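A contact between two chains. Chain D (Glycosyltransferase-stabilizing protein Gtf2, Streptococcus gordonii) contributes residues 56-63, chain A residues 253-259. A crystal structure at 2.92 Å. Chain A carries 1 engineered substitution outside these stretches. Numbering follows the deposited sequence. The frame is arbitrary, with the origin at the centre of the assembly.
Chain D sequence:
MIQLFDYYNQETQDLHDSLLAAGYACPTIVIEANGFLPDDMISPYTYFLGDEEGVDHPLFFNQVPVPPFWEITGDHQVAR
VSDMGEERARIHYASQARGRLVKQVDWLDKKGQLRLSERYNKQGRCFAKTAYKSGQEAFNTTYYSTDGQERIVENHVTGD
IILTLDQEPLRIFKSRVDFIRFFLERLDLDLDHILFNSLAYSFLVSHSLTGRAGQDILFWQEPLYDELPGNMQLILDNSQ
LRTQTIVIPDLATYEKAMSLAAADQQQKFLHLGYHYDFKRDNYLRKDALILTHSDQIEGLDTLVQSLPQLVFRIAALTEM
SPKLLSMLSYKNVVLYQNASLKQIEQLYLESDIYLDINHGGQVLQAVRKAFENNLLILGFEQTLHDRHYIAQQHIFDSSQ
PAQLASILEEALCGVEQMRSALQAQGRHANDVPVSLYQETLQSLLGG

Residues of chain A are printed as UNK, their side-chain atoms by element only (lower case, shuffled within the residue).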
ATOM      1  N   ASP D  56       4.337 -39.170  -1.139  1.00 67.24           N
ATOM      2  CA  ASP D  56       4.476 -38.142  -2.169  1.00 68.54           C
ATOM      3  C   ASP D  56       3.076 -37.646  -2.521  1.00 66.63           C
ATOM      4  O   ASP D  56       2.378 -38.269  -3.325  1.00 72.49           O
ATOM      5  CB  ASP D  56       5.217 -38.713  -3.381  1.00 74.15           C
ATOM      6  CG  ASP D  56       5.507 -37.674  -4.456  1.00 79.37           C
ATOM      7  OD1 ASP D  56       4.563 -37.025  -4.952  1.00 74.74           O
ATOM      8  OD2 ASP D  56       6.694 -37.521  -4.821  1.00 85.34           O
ATOM      9  N   HIS D  57       2.678 -36.516  -1.940  1.00 64.87           N
ATOM     10  CA  HIS D  57       1.441 -35.832  -2.319  1.00 62.79           C
ATOM     11  C   HIS D  57       1.623 -34.339  -2.103  1.00 53.78           C
ATOM     12  O   HIS D  57       1.189 -33.783  -1.087  1.00 49.44           O
ATOM     13  CB  HIS D  57       0.239 -36.356  -1.533  1.00 69.28           C
ATOM     14  CG  HIS D  57      -1.078 -35.894  -2.074  1.00 84.30           C
ATOM     15  ND1 HIS D  57      -1.250 -35.528  -3.392  1.00 89.68           N
ATOM     16  CD2 HIS D  57      -2.283 -35.730  -1.479  1.00 93.07           C
ATOM     17  CE1 HIS D  57      -2.505 -35.164  -3.586  1.00 91.38           C
ATOM     18  NE2 HIS D  57      -3.153 -35.276  -2.441  1.00 95.04           N
ATOM     19  N   PRO D  58       2.292 -33.655  -3.030  1.00 49.02           N
ATOM     20  CA  PRO D  58       2.580 -32.227  -2.823  1.00 47.97           C
ATOM     21  C   PRO D  58       1.333 -31.357  -2.791  1.00 49.62           C
ATOM     22  O   PRO D  58       0.208 -31.848  -2.933  1.00 52.36           O
ATOM     23  CB  PRO D  58       3.472 -31.871  -4.020  1.00 42.69           C
ATOM     24  CG  PRO D  58       3.980 -33.178  -4.538  1.00 42.63           C
ATOM     25  CD  PRO D  58       2.885 -34.161  -4.278  1.00 48.42           C
ATOM     26  N   LEU D  59       1.529 -30.056  -2.600  1.00 43.96           N
ATOM     27  CA  LEU D  59       0.433 -29.101  -2.628  1.00 40.90           C
ATOM     28  C   LEU D  59       0.175 -28.631  -4.051  1.00 40.37           C
ATOM     29  O   LEU D  59       1.111 -28.363  -4.812  1.00 37.95           O
ATOM     30  CB  LEU D  59       0.734 -27.893  -1.740  1.00 39.67           C
ATOM     31  CG  LEU D  59       0.395 -28.015  -0.255  1.00 37.66           C
ATOM     32  CD1 LEU D  59       0.508 -26.663   0.424  1.00 31.94           C
ATOM     33  CD2 LEU D  59      -0.998 -28.599  -0.069  1.00 39.74           C
ATOM     34  N   PHE D  60      -1.102 -28.545  -4.406  1.00 39.16           N
ATOM     35  CA  PHE D  60      -1.501 -27.895  -5.642  1.00 35.77           C
ATOM     36  C   PHE D  60      -1.400 -26.385  -5.469  1.00 38.69           C
ATOM     37  O   PHE D  60      -1.554 -25.859  -4.363  1.00 38.85           O
ATOM     38  CB  PHE D  60      -2.924 -28.305  -6.026  1.00 31.84           C
ATOM     39  CG  PHE D  60      -3.164 -28.350  -7.506  1.00 36.37           C
ATOM     40  CD1 PHE D  60      -2.185 -28.820  -8.367  1.00 36.45           C
ATOM     41  CD2 PHE D  60      -4.375 -27.937  -8.037  1.00 38.26           C
ATOM     42  CE1 PHE D  60      -2.404 -28.866  -9.729  1.00 35.18           C
ATOM     43  CE2 PHE D  60      -4.600 -27.981  -9.399  1.00 33.36           C
ATOM     44  CZ  PHE D  60      -3.616 -28.448 -10.246  1.00 33.61           C
ATOM     45  N   PHE D  61      -1.137 -25.688  -6.580  1.00 40.24           N
ATOM     46  CA  PHE D  61      -0.804 -24.264  -6.522  1.00 35.48           C
ATOM     47  C   PHE D  61      -1.826 -23.460  -5.727  1.00 36.03           C
ATOM     48  O   PHE D  61      -1.457 -22.512  -5.024  1.00 38.07           O
ATOM     49  CB  PHE D  61      -0.687 -23.693  -7.937  1.00 30.40           C
ATOM     50  CG  PHE D  61      -2.008 -23.328  -8.547  1.00 27.57           C
ATOM     51  CD1 PHE D  61      -2.919 -24.310  -8.896  1.00 29.88           C
ATOM     52  CD2 PHE D  61      -2.345 -22.003  -8.756  1.00 25.90           C
ATOM     53  CE1 PHE D  61      -4.140 -23.977  -9.449  1.00 29.41           C
ATOM     54  CE2 PHE D  61      -3.563 -21.663  -9.310  1.00 29.52           C
ATOM     55  CZ  PHE D  61      -4.464 -22.653  -9.658  1.00 28.47           C
ATOM     56  N   ASN D  62      -3.100 -23.833  -5.798  1.00 32.67           N
ATOM     57  CA  ASN D  62      -4.164 -23.099  -5.132  1.00 36.35           C
ATOM     58  C   ASN D  62      -4.396 -23.574  -3.704  1.00 39.58           C
ATOM     59  O   ASN D  62      -5.375 -23.160  -3.075  1.00 42.32           O
ATOM     60  CB  ASN D  62      -5.462 -23.182  -5.944  1.00 38.32           C
ATOM     61  CG  ASN D  62      -6.089 -24.560  -5.921  1.00 41.66           C
ATOM     62  OD1 ASN D  62      -5.404 -25.568  -5.748  1.00 43.35           O
ATOM     63  ND2 ASN D  62      -7.404 -24.612  -6.111  1.00 41.66           N
ATOM     64  N   GLN D  63      -3.544 -24.463  -3.198  1.00 37.46           N
ATOM     65  CA  GLN D  63      -3.607 -24.914  -1.815  1.00 36.19           C
ATOM     66  C   GLN D  63      -2.629 -24.195  -0.892  1.00 37.41           C
ATOM     67  O   GLN D  63      -2.615 -24.485   0.309  1.00 41.11           O
ATOM     68  CB  GLN D  63      -3.357 -26.419  -1.747  1.00 35.58           C
ATOM     69  CG  GLN D  63      -4.183 -27.207  -2.733  1.00 43.03           C
ATOM     70  CD  GLN D  63      -3.969 -28.694  -2.599  1.00 43.61           C
ATOM     71  OE1 GLN D  63      -2.868 -29.196  -2.823  1.00 49.79           O
ATOM     72  NE2 GLN D  63      -5.021 -29.410  -2.224  1.00 36.28           N
TER
ATOM     73  N   UNK A 253      -7.006 -38.291 -10.968  1.00 55.61           N
ATOM     74  CA  UNK A 253      -7.663 -38.665  -9.722  1.00 63.33           C
ATOM     75  C   UNK A 253      -7.035 -37.950  -8.533  1.00 55.46           C
ATOM     76  O   UNK A 253      -7.695 -37.759  -7.506  1.00 48.78           O
ATOM     77  c   UNK A 253      -7.605 -40.183  -9.527  1.00 79.47           C
ATOM     78  o   UNK A 253      -9.145 -41.983  -9.238  1.00 96.62           O
ATOM     79  c   UNK A 253      -8.955 -40.853  -9.737  1.00 92.14           C
ATOM     80  o   UNK A 253      -9.828 -40.254 -10.401  1.00 95.89           O
ATOM     81  N   UNK A 254      -5.763 -37.555  -8.652  1.00 54.34           N
ATOM     82  CA  UNK A 254      -5.071 -36.865  -7.568  1.00 54.08           C
ATOM     83  C   UNK A 254      -5.380 -35.370  -7.538  1.00 49.04           C
ATOM     84  O   UNK A 254      -5.648 -34.807  -6.470  1.00 48.84           O
ATOM     85  o   UNK A 254      -3.793 -38.937  -6.231  1.00 72.04           O
ATOM     86  c   UNK A 254      -3.563 -37.082  -7.692  1.00 67.32           C
ATOM     87  o   UNK A 254      -2.106 -38.957  -7.642  1.00 81.08           O
ATOM     88  c   UNK A 254      -3.123 -38.422  -7.151  1.00 75.06           C
ATOM     89  N   UNK A 255      -5.347 -34.710  -8.695  1.00 50.12           N
ATOM     90  CA  UNK A 255      -5.389 -33.254  -8.762  1.00 47.63           C
ATOM     91  C   UNK A 255      -6.390 -32.810  -9.815  1.00 47.42           C
ATOM     92  O   UNK A 255      -6.368 -33.305 -10.945  1.00 53.89           O
ATOM     93  c   UNK A 255      -2.317 -32.668  -5.693  1.00 51.09           C
ATOM     94  c   UNK A 255      -1.756 -33.460  -8.274  1.00 53.26           C
ATOM     95  c   UNK A 255      -3.252 -32.488  -6.693  1.00 51.15           C
ATOM     96  o   UNK A 255      -0.169 -33.435  -4.997  1.00 56.52           O
ATOM     97  c   UNK A 255      -4.009 -32.678  -9.090  1.00 46.98           C
ATOM     98  c   UNK A 255      -1.102 -33.250  -5.990  1.00 53.26           C
ATOM     99  c   UNK A 255      -0.818 -33.647  -7.279  1.00 53.37           C
ATOM    100  c   UNK A 255      -2.986 -32.876  -8.000  1.00 50.20           C
ATOM    101  N   UNK A 256      -7.247 -31.865  -9.448  1.00 41.34           N
ATOM    102  CA  UNK A 256      -8.248 -31.313 -10.351  1.00 34.36           C
ATOM    103  C   UNK A 256      -7.822 -29.907 -10.742  1.00 35.56           C
ATOM    104  O   UNK A 256      -7.305 -29.147  -9.914  1.00 46.17           O
ATOM    105  c   UNK A 256      -9.758 -30.266  -8.601  1.00 30.37           C
ATOM    106  c   UNK A 256     -12.096 -31.126 -10.164  1.00 38.00           C
ATOM    107  c   UNK A 256     -10.726 -31.120 -10.757  1.00 30.75           C
ATOM    108  c   UNK A 256      -9.645 -31.319  -9.704  1.00 29.75           C
ATOM    109  N   UNK A 257      -8.014 -29.568 -12.011  1.00 30.84           N
ATOM    110  CA  UNK A 257      -7.713 -28.234 -12.517  1.00 32.23           C
ATOM    111  C   UNK A 257      -9.033 -27.524 -12.783  1.00 35.08           C
ATOM    112  O   UNK A 257      -9.730 -27.841 -13.753  1.00 40.60           O
ATOM    113  c   UNK A 257      -6.858 -28.301 -13.781  1.00 40.97           C
ATOM    114  c   UNK A 257      -5.997 -26.019 -13.270  1.00 36.39           C
ATOM    115  c   UNK A 257      -5.293 -27.135 -15.357  1.00 43.11           C
ATOM    116  c   UNK A 257      -6.427 -26.961 -14.367  1.00 41.31           C
ATOM    117  N   UNK A 258      -9.366 -26.557 -11.938  1.00 35.54           N
ATOM    118  CA  UNK A 258     -10.579 -25.790 -12.158  1.00 28.88           C
ATOM    119  C   UNK A 258     -10.423 -24.880 -13.375  1.00 28.26           C
ATOM    120  O   UNK A 258      -9.313 -24.543 -13.800  1.00 21.87           O
ATOM    121  c   UNK A 258     -13.097 -27.289 -10.104  1.00 30.73           C
ATOM    122  c   UNK A 258     -11.950 -27.015  -7.996  1.00 25.89           C
ATOM    123  c   UNK A 258     -12.109 -26.653  -9.348  1.00 24.56           C
ATOM    124  c   UNK A 258     -13.884 -28.247  -9.493  1.00 30.75           C
ATOM    125  c   UNK A 258     -11.131 -25.644  -9.636  1.00 25.48           C
ATOM    126  c   UNK A 258     -10.448 -25.438  -8.474  1.00 34.60           C
ATOM    127  c   UNK A 258     -10.920 -24.926 -10.940  1.00 24.99           C
ATOM    128  c   UNK A 258     -13.698 -28.588  -8.149  1.00 30.01           C
ATOM    129  n   UNK A 258     -10.929 -26.260  -7.485  1.00 31.12           N
ATOM    130  c   UNK A 258     -12.740 -27.984  -7.386  1.00 29.38           C
ATOM    131  N   UNK A 259     -11.561 -24.491 -13.941  1.00 32.61           N
ATOM    132  CA  UNK A 259     -11.595 -23.329 -14.817  1.00 39.62           C
ATOM    133  C   UNK A 259     -11.118 -22.116 -14.026  1.00 38.17           C
ATOM    134  O   UNK A 259     -11.578 -21.876 -12.906  1.00 39.96           O
ATOM    135  n   UNK A 259     -12.052 -21.312 -16.655  1.00 55.99           N
ATOM    136  o   UNK A 259     -14.133 -21.990 -17.126  1.00 64.86           O
ATOM    137  c   UNK A 259     -13.019 -23.117 -15.338  1.00 41.89           C
ATOM    138  c   UNK A 259     -13.111 -22.083 -16.451  1.00 50.83           C
TER

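Position 253 of chain A carries two side-chain carbons, the second bearing two oxygens: a carboxylate one carbon off the backbone. Its side chain stays well away from the chain D stretch; even CB is 9.3 Å from CE1 of D:His57. The atoms give A:Asp253, an exposed residue that leads into the contact without joining it.

Position 254 repeats the pattern, two carbons with two oxygens on the second. Its CA-to-CB bond points toward chain D, yet the nearest side-chain atom, CB, is 4.7 Å from CE1 of D:His57; the backbone makes the approach, with O of 254 lying 4.3 Å from CE1 of D:His57, at the edge of the imidazole. This is A:Asp254, which lies on the exposed margin of the contact.

Position 255 has one carbon and then a six-carbon ring bearing a single oxygen, eight side-chain atoms in all. The ring lies near parallel to that of D:Phe60 but slid aside, with CB over one of its faces, and the oxygen reaches past it to D:Pro58 and D:His57. A six-membered carbon ring ending in a hydroxyl is tyrosine, A:Tyr255. Its OH donates a hydrogen bond to the backbone O of D:Pro58 at 2.6 Å. The same OH sits 2.9 Å from ND1 of D:His57, whose ring is poorly ordered, and 3.2 Å from N of D:Pro58, a proline nitrogen with no hydrogen to share. The planes of the A:Tyr255 and D:Phe60 rings are 6° apart, but the offset leaves them barely overlapping, with centroids 5.2 Å apart and CG of A:Tyr255 4.2 Å from CD1 of D:Phe60.

Position 256 has four carbons, forked at the first, with one arm two carbons long. The side chain ends away from chain D, so the contact falls to the backbone: O of 256 is 3.0 Å from CE2 of D:Phe60. That fork is the mark of isoleucine, A:Ile256.

Position 257 also has four carbons, but forked at the second. Its CA lies 4.4 Å from CE2 of D:Phe60, near the plane of that ring and at its edge. The later fork makes it A:Leu257.

Position 258 has one carbon followed by fused five- and six-membered rings holding eight carbons and one nitrogen. The ring edge lies near ND2 of D:Asn62, an amide nitrogen hydrogen-bonded elsewhere in the structure. Such an indole belongs to A:Trp258, whose CD1 meets ND2 of D:Asn62 at 3.9 Å.

Position 259 has two carbons, the second carrying one oxygen and one nitrogen, a short amide out of reach of chain D: A:Asn259.

The contact works through one tyrosine laid along a loop. The two segments run in nearly the same direction, 9° apart, without a hydrogen bond between their backbones. Chain D braces its own turn, with N of D:Phe60 donating to OE1 of D:Gln63 at 2.5 Å and N of D:Gln63 to O of D:Phe60 at 2.7 Å. The rule is economical: an aromatic side chain packs, offset, against an aromatic neighbour, and its hydroxyl satisfies a backbone acceptor.

Chain A (253-259) DDYILWN
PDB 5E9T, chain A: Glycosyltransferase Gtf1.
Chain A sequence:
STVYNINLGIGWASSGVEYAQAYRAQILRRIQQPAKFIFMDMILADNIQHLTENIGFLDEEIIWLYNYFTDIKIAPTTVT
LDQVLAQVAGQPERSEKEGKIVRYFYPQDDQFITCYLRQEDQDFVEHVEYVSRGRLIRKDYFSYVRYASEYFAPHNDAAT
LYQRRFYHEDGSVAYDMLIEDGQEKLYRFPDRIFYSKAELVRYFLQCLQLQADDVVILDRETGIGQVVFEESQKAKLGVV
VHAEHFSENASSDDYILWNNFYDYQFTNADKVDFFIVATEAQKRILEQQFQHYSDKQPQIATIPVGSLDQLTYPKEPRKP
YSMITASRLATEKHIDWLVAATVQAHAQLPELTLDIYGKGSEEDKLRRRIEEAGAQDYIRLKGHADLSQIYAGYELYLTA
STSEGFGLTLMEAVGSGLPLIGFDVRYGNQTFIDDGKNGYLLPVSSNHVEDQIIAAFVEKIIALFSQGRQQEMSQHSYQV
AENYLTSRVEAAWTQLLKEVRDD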